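Local coordinates for hypothetical protein (Staphylococcus aureus subsp. aureus, PDB 1QYI) that is of unknown function but probably belongs to the HAD hydrolase-like superfamily, whose members commonly act as phosphatases or related phosphoryl-transfer enzymes, at residues 271-276 with 280-285; 42-47 with 201-206; 326-331 with 355-360. All blocks are in the same frame, centred on the assembly; numbering follows the deposited sequence.

Interaction 1. Residues 271-276 with 280-285; sequences EAENMY and RPLGKP
Glu273 and Leu282 bury most of the surface shared here, in a small worked example of a helix held to the loop that follows it. Glu273 lies in the last turn of helix 266-275, and Tyr276 is the first residue to leave helical geometry. The chain then doubles back, bringing the CA atoms of Glu273 and Leu282 within 6.7 Å. With CG anti to its own carbonyl carbon (chi1 -61°) and an extended chain beyond, the Glu273 side chain reaches across to the loop. There OE2 accepts the backbone N-H of Leu282, with N to OE2 2.9 Å and a nearly straight N-H...O angle of 169°. The donor approaches on the anti side of the carboxylate, 19° out of its plane. The same OE2 rests against Pro281, 3.3 Å from its CA.

Leu282 answers in the other direction. Its side chain slides past that of Glu273, with CB 4.1 Å from Glu273 CG, and sends CD2 to within 3.5 Å of Ala272 CB. Ala272, buried, is also touched by Phe288 and Tyr302, so the leucine methyl packs against a residue that two other helices contact. Just beyond, Gly283, Lys284 and Pro285 are consistent with the segment carrying the motif III lysine of HAD enzymes. Chemically, a carboxylate takes up the loop N-H while a methyl group packs against the helix beside it. This combination of a directional polar bond and apolar packing is consistent with a defined path for the chain leading into that segment.

Interaction 2. Residues 42-47 with 201-206; sequences IDWETL and TTFKTG
Two loops of the helical region lying between strands 3-6 and 233-237, probably a HAD cap, meet where Phe203 packs against Trp44 and Glu45. These last two form a short 3-10 turn ahead of helix 49-60. Trp44 and Phe203 lie side by side and point the same way: Trp44 CB is 3.6 Å from Phe203 CE1, and Trp44 CD1 is 4.0 Å from Phe203 CZ. The indole is fixed from outside the contact, since NE1 hydrogen-bonds to Asp32 OD2 and the ring stacks with His41.

Glu45 comes across the base of the phenylalanine. CG is anti to its backbone N (chi1 -174°) and the chain is extended, so the methylenes pass Phe203 CB and OE2 ends 3.3 Å from that atom. The carboxylate and phenyl planes are only 12° apart. Within the turn, Asp43 O accepts hydrogen bonds from both Thr46 N and Thr46 OG1, from the same face of its plane, each at 2.9 Å. The partners across the loops are thus ring and methylene carbons with a carboxylate oxygen beside them, implying that van der Waals packing, rather than a directional polar bond, joins these loops.

Interaction 3. Residues 326-331 with 355-360; sequences ADLLSA and EAHHAD
Leu328 meets His357 and Ala359 where helix 325-334 packs against the Schellman motif that ends helix 351-356, on the flank of the Rossmann-like parallel sheet of this HAD-type domain. In that motif His358, with positive phi, is the C-prime residue: its N bonds to Glu355 O, and Ala359 N bonds to Leu354 O. The chain turns there and leads towards edge strand 361-363.

The contact itself is van der Waals packing. Leu328, buried, carries most of it, its CG anti to the backbone N (chi1 176°), which carries both methyl groups out to the turn. CD2 lies 3.8 Å from His357 CB and 3.7 Å from His357 O, the two side chains crossing at a slant. Leu329, more exposed, adds a looser touch, its CD1 4.2 Å from His357 ND1. Phe338 of strand 337-341 packs against both Leu328 and Ala359, placing this small cluster over the sheet.

Polar bonds to residues outside the two segments frame the packing. His357 O accepts a hydrogen bond from Gln332 NE2, farther along the same helix as Leu328, which ties the turn to that helix. Asp360 pairs with Lys315 through OD1 and takes the backbone N-H of Phe338 through OD2, fixing the chain as it enters the edge strand. The other branch of Leu328 makes the remaining apolar contact: its CD1 stands 3.6 Å from Ala359 CB.

How the interactions relate
Along the chain, interaction 2 comes first, then interaction 1, then interaction 3. Interaction 2 belongs to the helical region between the first two strands and stands apart: its centre is 36 Å from that of interaction 1 and 42 Å from that of interaction 3, on the opposite side of the chain's centre. Interactions 1 and 3 belong to the part of the chain that carries the six-stranded parallel sheet; their centres are 22 Å apart, yet they touch. Lys284 NZ forms a 3.0 Å salt bridge with Asp327 OD1, and Pro285 O hydrogen-bonds to Ser330 OG. Loop 280-285 and helix 325-334 thus meet near Asp7, as expected around a HAD active site, while interaction 2 joins two loops of the probable cap.

Interaction 1. Residues 271-276 with 280-285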
loop_
_atom_site.group_PDB
_atom_site.type_symbol
_atom_site.label_atom_id
_atom_site.label_comp_id
_atom_site.label_asym_id
_atom_site.label_seq_id
_atom_site.Cartn_x
_atom_site.Cartn_y
_atom_site.Cartn_z
ATOM N N GLU A 271 3.443 13.722 10.547
ATOM C CA GLU A 271 3.282 14.766 11.530
ATOM C C GLU A 271 4.611 15.492 11.712
ATOM O O GLU A 271 4.674 16.721 11.658
ATOM C CB GLU A 271 2.815 14.170 12.854
ATOM C CG GLU A 271 2.446 15.222 13.877
ATOM C CD GLU A 271 1.783 16.434 13.236
ATOM O OE1 GLU A 271 0.950 16.243 12.311
ATOM O OE2 GLU A 271 2.080 17.574 13.674
ATOM N N ALA A 272 5.674 14.718 11.902
ATOM C CA ALA A 272 7.009 15.269 12.097
ATOM C C ALA A 272 7.441 16.208 10.967
ATOM O O ALA A 272 8.130 17.193 11.211
ATOM C CB ALA A 272 8.018 14.132 12.242
ATOM N N GLU A 273 7.036 15.903 9.736
ATOM C CA GLU A 273 7.409 16.735 8.594
ATOM C C GLU A 273 6.684 18.077 8.604
ATOM O O GLU A 273 7.214 19.087 8.141
ATOM C CB GLU A 273 7.126 15.996 7.280
ATOM C CG GLU A 273 7.907 14.695 7.124
ATOM C CD GLU A 273 7.541 13.924 5.860
ATOM O OE1 GLU A 273 6.333 13.839 5.530
ATOM O OE2 GLU A 273 8.465 13.385 5.210
ATOM N N ASN A 274 5.467 18.087 9.126
ATOM C CA ASN A 274 4.696 19.316 9.195
ATOM C C ASN A 274 5.267 20.277 10.236
ATOM O O ASN A 274 5.158 21.487 10.084
ATOM C CB ASN A 274 3.227 18.995 9.487
ATOM C CG ASN A 274 2.508 18.427 8.268
ATOM O OD1 ASN A 274 2.573 19.003 7.181
ATOM N ND2 ASN A 274 1.818 17.303 8.443
HETATM N N MSE A 275 5.877 19.737 11.289
HETATM C CA MSE A 275 6.485 20.558 12.333
HETATM C C MSE A 275 7.838 21.070 11.870
HETATM O O MSE A 275 8.243 22.175 12.216
HETATM C CB MSE A 275 6.699 19.744 13.598
HETATM C CG MSE A 275 5.434 19.303 14.279
HETATM SE SE MSE A 275 5.841 18.152 15.775
HETATM C CE MSE A 275 5.240 16.488 15.049
ATOM N N TYR A 276 8.537 20.243 11.097
ATOM C CA TYR A 276 9.856 20.582 10.576
ATOM C C TYR A 276 9.883 20.293 9.079
ATOM O O TYR A 276 10.528 19.348 8.630
ATOM C CB TYR A 276 10.929 19.744 11.280
ATOM C CG TYR A 276 10.823 19.772 12.786
ATOM C CD1 TYR A 276 11.285 20.864 13.524
ATOM C CD2 TYR A 276 10.212 18.726 13.471
ATOM C CE1 TYR A 276 11.130 20.909 14.914
ATOM C CE2 TYR A 276 10.051 18.762 14.847
ATOM C CZ TYR A 276 10.510 19.851 15.563
ATOM O OH TYR A 276 10.321 19.885 16.925
ATOM N N ARG A 280 13.481 17.906 5.215
ATOM C CA ARG A 280 13.415 17.006 4.076
ATOM C C ARG A 280 12.430 15.886 4.403
ATOM O O ARG A 280 11.655 15.992 5.362
ATOM C CB ARG A 280 14.808 16.429 3.814
ATOM C CG ARG A 280 15.964 17.323 4.214
ATOM C CD ARG A 280 17.061 16.509 4.875
ATOM N NE ARG A 280 16.666 16.004 6.190
ATOM C CZ ARG A 280 16.905 16.625 7.343
ATOM N NH1 ARG A 280 17.550 17.790 7.361
ATOM N NH2 ARG A 280 16.500 16.073 8.478
ATOM N N PRO A 281 12.434 14.804 3.604
ATOM C CA PRO A 281 11.518 13.701 3.879
ATOM C C PRO A 281 12.054 12.851 5.030
ATOM O O PRO A 281 13.260 12.615 5.141
ATOM C CB PRO A 281 11.494 12.946 2.557
ATOM C CG PRO A 281 12.911 13.095 2.081
ATOM C CD PRO A 281 13.157 14.572 2.337
ATOM N N LEU A 282 11.140 12.410 5.888
ATOM C CA LEU A 282 11.473 11.578 7.031
ATOM C C LEU A 282 10.949 10.173 6.780
ATOM O O LEU A 282 10.620 9.446 7.714
ATOM C CB LEU A 282 10.858 12.163 8.312
ATOM C CG LEU A 282 11.723 13.112 9.162
ATOM C CD1 LEU A 282 12.503 14.067 8.288
ATOM C CD2 LEU A 282 10.837 13.865 10.133
ATOM N N GLY A 283 10.888 9.803 5.501
ATOM C CA GLY A 283 10.406 8.490 5.094
ATOM C C GLY A 283 11.257 7.331 5.596
ATOM O O GLY A 283 12.316 7.550 6.182
ATOM N N LYS A 284 10.808 6.101 5.344
ATOM C CA LYS A 284 11.502 4.903 5.821
ATOM C C LYS A 284 13.015 4.816 5.624
ATOM O O LYS A 284 13.698 4.147 6.418
ATOM C CB LYS A 284 10.867 3.627 5.252
ATOM C CG LYS A 284 10.827 2.462 6.263
ATOM C CD LYS A 284 9.671 2.636 7.256
ATOM C CE LYS A 284 9.887 1.914 8.582
ATOM N NZ LYS A 284 9.951 0.442 8.492
ATOM N N PRO A 285 13.567 5.436 4.561
ATOM C CA PRO A 285 15.027 5.306 4.458
ATOM C C PRO A 285 15.633 6.019 5.672
ATOM O O PRO A 285 16.629 5.573 6.242
ATOM C CB PRO A 285 15.347 6.008 3.142
ATOM C CG PRO A 285 14.094 5.845 2.344
ATOM C CD PRO A 285 13.000 6.072 3.359
#

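Interaction 2. Residues 42-47 with 201-206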
loop_
_atom_site.group_PDB
_atom_site.type_symbol
_atom_site.label_atom_id
_atom_site.label_comp_id
_atom_site.label_asym_id
_atom_site.label_seq_id
_atom_site.Cartn_x
_atom_site.Cartn_y
_atom_site.Cartn_z
ATOM N N ILE A 42 -21.308 -10.058 -9.361
ATOM C CA ILE A 42 -21.658 -10.701 -8.108
ATOM C C ILE A 42 -21.926 -9.651 -7.031
ATOM O O ILE A 42 -21.451 -8.519 -7.121
ATOM C CB ILE A 42 -20.532 -11.662 -7.673
ATOM C CG1 ILE A 42 -21.005 -12.500 -6.489
ATOM C CG2 ILE A 42 -19.262 -10.883 -7.360
ATOM C CD1 ILE A 42 -20.089 -13.630 -6.160
ATOM N N ASP A 43 -22.714 -10.017 -6.027
ATOM C CA ASP A 43 -23.030 -9.097 -4.943
ATOM C C ASP A 43 -21.765 -8.859 -4.125
ATOM O O ASP A 43 -21.174 -9.794 -3.588
ATOM C CB ASP A 43 -24.132 -9.685 -4.063
ATOM C CG ASP A 43 -24.673 -8.685 -3.057
ATOM O OD1 ASP A 43 -25.568 -9.055 -2.276
ATOM O OD2 ASP A 43 -24.220 -7.523 -3.046
ATOM N N TRP A 44 -21.341 -7.604 -4.054
ATOM C CA TRP A 44 -20.135 -7.230 -3.324
ATOM C C TRP A 44 -20.127 -7.746 -1.901
ATOM O O TRP A 44 -19.097 -8.184 -1.394
ATOM C CB TRP A 44 -20.021 -5.719 -3.277
ATOM C CG TRP A 44 -20.081 -5.083 -4.602
ATOM C CD1 TRP A 44 -20.825 -3.999 -4.951
ATOM C CD2 TRP A 44 -19.330 -5.448 -5.760
ATOM N NE1 TRP A 44 -20.572 -3.648 -6.252
ATOM C CE2 TRP A 44 -19.635 -4.511 -6.771
ATOM C CE3 TRP A 44 -18.380 -6.445 -6.034
ATOM C CZ2 TRP A 44 -19.080 -4.571 -8.048
ATOM C CZ3 TRP A 44 -17.821 -6.503 -7.309
ATOM C CH2 TRP A 44 -18.157 -5.556 -8.289
ATOM N N GLU A 45 -21.285 -7.680 -1.256
ATOM C CA GLU A 45 -21.407 -8.106 0.123
ATOM C C GLU A 45 -21.310 -9.618 0.321
ATOM O O GLU A 45 -21.381 -10.102 1.449
ATOM C CB GLU A 45 -22.715 -7.574 0.707
ATOM C CG GLU A 45 -22.870 -7.847 2.186
ATOM C CD GLU A 45 -24.157 -7.301 2.758
ATOM O OE1 GLU A 45 -24.453 -7.614 3.932
ATOM O OE2 GLU A 45 -24.866 -6.553 2.044
ATOM N N THR A 46 -21.140 -10.373 -0.759
ATOM C CA THR A 46 -21.023 -11.819 -0.619
ATOM C C THR A 46 -19.742 -12.383 -1.244
ATOM O O THR A 46 -19.601 -13.594 -1.413
ATOM C CB THR A 46 -22.265 -12.555 -1.202
ATOM O OG1 THR A 46 -22.480 -12.177 -2.570
ATOM C CG2 THR A 46 -23.502 -12.219 -0.380
ATOM N N LEU A 47 -18.799 -11.501 -1.564
ATOM C CA LEU A 47 -17.519 -11.905 -2.157
ATOM C C LEU A 47 -16.753 -12.908 -1.286
ATOM O O LEU A 47 -16.849 -12.871 -0.061
ATOM C CB LEU A 47 -16.635 -10.678 -2.375
ATOM C CG LEU A 47 -17.081 -9.628 -3.385
ATOM C CD1 LEU A 47 -16.313 -8.341 -3.138
ATOM C CD2 LEU A 47 -16.862 -10.139 -4.788
ATOM N N THR A 201 -21.395 3.057 1.057
ATOM C CA THR A 201 -22.135 1.819 1.299
ATOM C C THR A 201 -22.370 1.557 2.789
ATOM O O THR A 201 -22.030 2.378 3.644
ATOM C CB THR A 201 -21.368 0.599 0.718
ATOM O OG1 THR A 201 -20.181 0.353 1.492
ATOM C CG2 THR A 201 -20.963 0.869 -0.730
ATOM N N THR A 202 -22.974 0.411 3.090
ATOM C CA THR A 202 -23.230 0.011 4.468
ATOM C C THR A 202 -22.961 -1.468 4.595
ATOM O O THR A 202 -23.344 -2.086 5.586
ATOM C CB THR A 202 -24.683 0.256 4.921
ATOM O OG1 THR A 202 -25.573 -0.490 4.094
ATOM C CG2 THR A 202 -25.037 1.736 4.866
ATOM N N PHE A 203 -22.315 -2.041 3.580
ATOM C CA PHE A 203 -21.990 -3.470 3.586
ATOM C C PHE A 203 -20.481 -3.744 3.564
ATOM O O PHE A 203 -20.056 -4.888 3.708
ATOM C CB PHE A 203 -22.672 -4.169 2.398
ATOM C CG PHE A 203 -22.293 -3.594 1.062
ATOM C CD1 PHE A 203 -21.036 -3.840 0.513
ATOM C CD2 PHE A 203 -23.167 -2.741 0.388
ATOM C CE1 PHE A 203 -20.653 -3.242 -0.678
ATOM C CE2 PHE A 203 -22.794 -2.135 -0.805
ATOM C CZ PHE A 203 -21.531 -2.384 -1.342
ATOM N N LYS A 204 -19.674 -2.699 3.388
ATOM C CA LYS A 204 -18.222 -2.870 3.353
ATOM C C LYS A 204 -17.614 -2.890 4.766
ATOM O O LYS A 204 -17.501 -1.861 5.438
ATOM C CB LYS A 204 -17.575 -1.774 2.507
ATOM C CG LYS A 204 -17.898 -1.877 1.018
ATOM C CD LYS A 204 -17.173 -0.801 0.210
ATOM C CE LYS A 204 -17.440 -0.933 -1.287
ATOM N NZ LYS A 204 -16.585 -0.003 -2.080
ATOM N N THR A 205 -17.215 -4.084 5.198
ATOM C CA THR A 205 -16.652 -4.287 6.521
ATOM C C THR A 205 -15.181 -3.900 6.648
ATOM O O THR A 205 -14.702 -3.590 7.741
ATOM C CB THR A 205 -16.843 -5.734 6.924
ATOM O OG1 THR A 205 -16.426 -6.584 5.853
ATOM C CG2 THR A 205 -18.316 -6.006 7.202
ATOM N N GLY A 206 -14.468 -3.908 5.526
ATOM C CA GLY A 206 -13.067 -3.540 5.540
ATOM C C GLY A 206 -12.085 -4.700 5.567
ATOM O O GLY A 206 -11.919 -5.379 6.584
#

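Interaction 3. Residues 326-331 with 355-360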
loop_
_atom_site.group_PDB
_atom_site.type_symbol
_atom_site.label_atom_id
_atom_site.label_comp_id
_atom_site.label_asym_id
_atom_site.label_seq_id
_atom_site.Cartn_x
_atom_site.Cartn_y
_atom_site.Cartn_z
ATOM N N ALA A 326 15.677 -0.572 2.713
ATOM C CA ALA A 326 15.591 0.737 3.353
ATOM C C ALA A 326 15.700 0.613 4.876
ATOM O O ALA A 326 16.118 1.554 5.544
ATOM C CB ALA A 326 14.287 1.430 2.976
ATOM N N ASP A 327 15.324 -0.540 5.426
ATOM C CA ASP A 327 15.409 -0.754 6.868
ATOM C C ASP A 327 16.819 -1.166 7.258
ATOM O O ASP A 327 17.274 -0.921 8.382
ATOM C CB ASP A 327 14.416 -1.827 7.321
ATOM C CG ASP A 327 12.996 -1.312 7.362
ATOM O OD1 ASP A 327 12.810 -0.170 7.815
ATOM O OD2 ASP A 327 12.060 -2.031 6.958
ATOM N N LEU A 328 17.509 -1.804 6.321
ATOM C CA LEU A 328 18.875 -2.251 6.544
ATOM C C LEU A 328 19.795 -1.035 6.718
ATOM O O LEU A 328 20.607 -0.994 7.641
ATOM C CB LEU A 328 19.323 -3.129 5.368
ATOM C CG LEU A 328 20.773 -3.614 5.367
ATOM C CD1 LEU A 328 20.872 -4.991 4.726
ATOM C CD2 LEU A 328 21.616 -2.595 4.618
ATOM N N LEU A 329 19.652 -0.050 5.835
ATOM C CA LEU A 329 20.447 1.173 5.890
ATOM C C LEU A 329 20.107 1.985 7.144
ATOM O O LEU A 329 20.978 2.642 7.716
ATOM C CB LEU A 329 20.210 2.001 4.620
ATOM C CG LEU A 329 21.122 1.834 3.384
ATOM C CD1 LEU A 329 21.570 0.398 3.188
ATOM C CD2 LEU A 329 20.366 2.334 2.161
ATOM N N SER A 330 18.847 1.937 7.580
ATOM C CA SER A 330 18.433 2.651 8.791
ATOM C C SER A 330 19.108 2.031 10.012
ATOM O O SER A 330 19.369 2.718 10.995
ATOM C CB SER A 330 16.912 2.583 8.985
ATOM O OG SER A 330 16.212 3.382 8.045
ATOM N N ALA A 331 19.371 0.728 9.965
ATOM C CA ALA A 331 20.024 0.063 11.090
ATOM C C ALA A 331 21.526 0.342 11.041
ATOM O O ALA A 331 22.133 0.677 12.054
ATOM C CB ALA A 331 19.753 -1.442 11.051
ATOM N N GLU A 355 22.766 -9.614 1.313
ATOM C CA GLU A 355 24.135 -9.980 1.610
ATOM C C GLU A 355 25.096 -8.996 0.950
ATOM O O GLU A 355 26.154 -8.685 1.500
ATOM C CB GLU A 355 24.416 -11.406 1.144
ATOM C CG GLU A 355 23.496 -12.447 1.771
ATOM C CD GLU A 355 23.788 -13.843 1.274
ATOM O OE1 GLU A 355 23.807 -14.028 0.033
ATOM O OE2 GLU A 355 23.994 -14.750 2.117
ATOM N N ALA A 356 24.736 -8.497 -0.227
ATOM C CA ALA A 356 25.593 -7.527 -0.906
ATOM C C ALA A 356 25.578 -6.194 -0.143
ATOM O O ALA A 356 26.365 -5.294 -0.440
ATOM C CB ALA A 356 25.131 -7.316 -2.349
ATOM N N HIS A 357 24.686 -6.069 0.840
ATOM C CA HIS A 357 24.606 -4.849 1.638
ATOM C C HIS A 357 25.100 -5.076 3.058
ATOM O O HIS A 357 24.918 -4.228 3.931
ATOM C CB HIS A 357 23.177 -4.297 1.650
ATOM C CG HIS A 357 22.880 -3.380 0.503
ATOM N ND1 HIS A 357 23.409 -2.115 0.407
ATOM C CD2 HIS A 357 22.125 -3.560 -0.612
ATOM C CE1 HIS A 357 22.995 -1.548 -0.716
ATOM N NE2 HIS A 357 22.216 -2.407 -1.349
ATOM N N HIS A 358 25.737 -6.224 3.269
ATOM C CA HIS A 358 26.293 -6.603 4.566
ATOM C C HIS A 358 25.238 -6.671 5.659
ATOM O O HIS A 358 25.336 -5.978 6.670
ATOM C CB HIS A 358 27.389 -5.621 4.999
ATOM C CG HIS A 358 28.324 -5.226 3.897
ATOM N ND1 HIS A 358 28.114 -4.110 3.111
ATOM C CD2 HIS A 358 29.461 -5.799 3.446
ATOM C CE1 HIS A 358 29.088 -4.015 2.223
ATOM N NE2 HIS A 358 29.918 -5.025 2.400
ATOM N N ALA A 359 24.218 -7.494 5.450
ATOM C CA ALA A 359 23.170 -7.645 6.446
ATOM C C ALA A 359 23.718 -8.564 7.525
ATOM O O ALA A 359 24.226 -9.650 7.230
ATOM C CB ALA A 359 21.920 -8.242 5.818
ATOM N N ASP A 360 23.624 -8.121 8.774
ATOM C CA ASP A 360 24.136 -8.903 9.901
ATOM C C ASP A 360 23.668 -10.357 9.844
ATOM O O ASP A 360 24.471 -11.276 10.011
ATOM C CB ASP A 360 23.716 -8.251 11.224
ATOM C CG ASP A 360 24.296 -6.869 11.390
ATOM O OD1 ASP A 360 25.542 -6.763 11.412
ATOM O OD2 ASP A 360 23.521 -5.894 11.496
#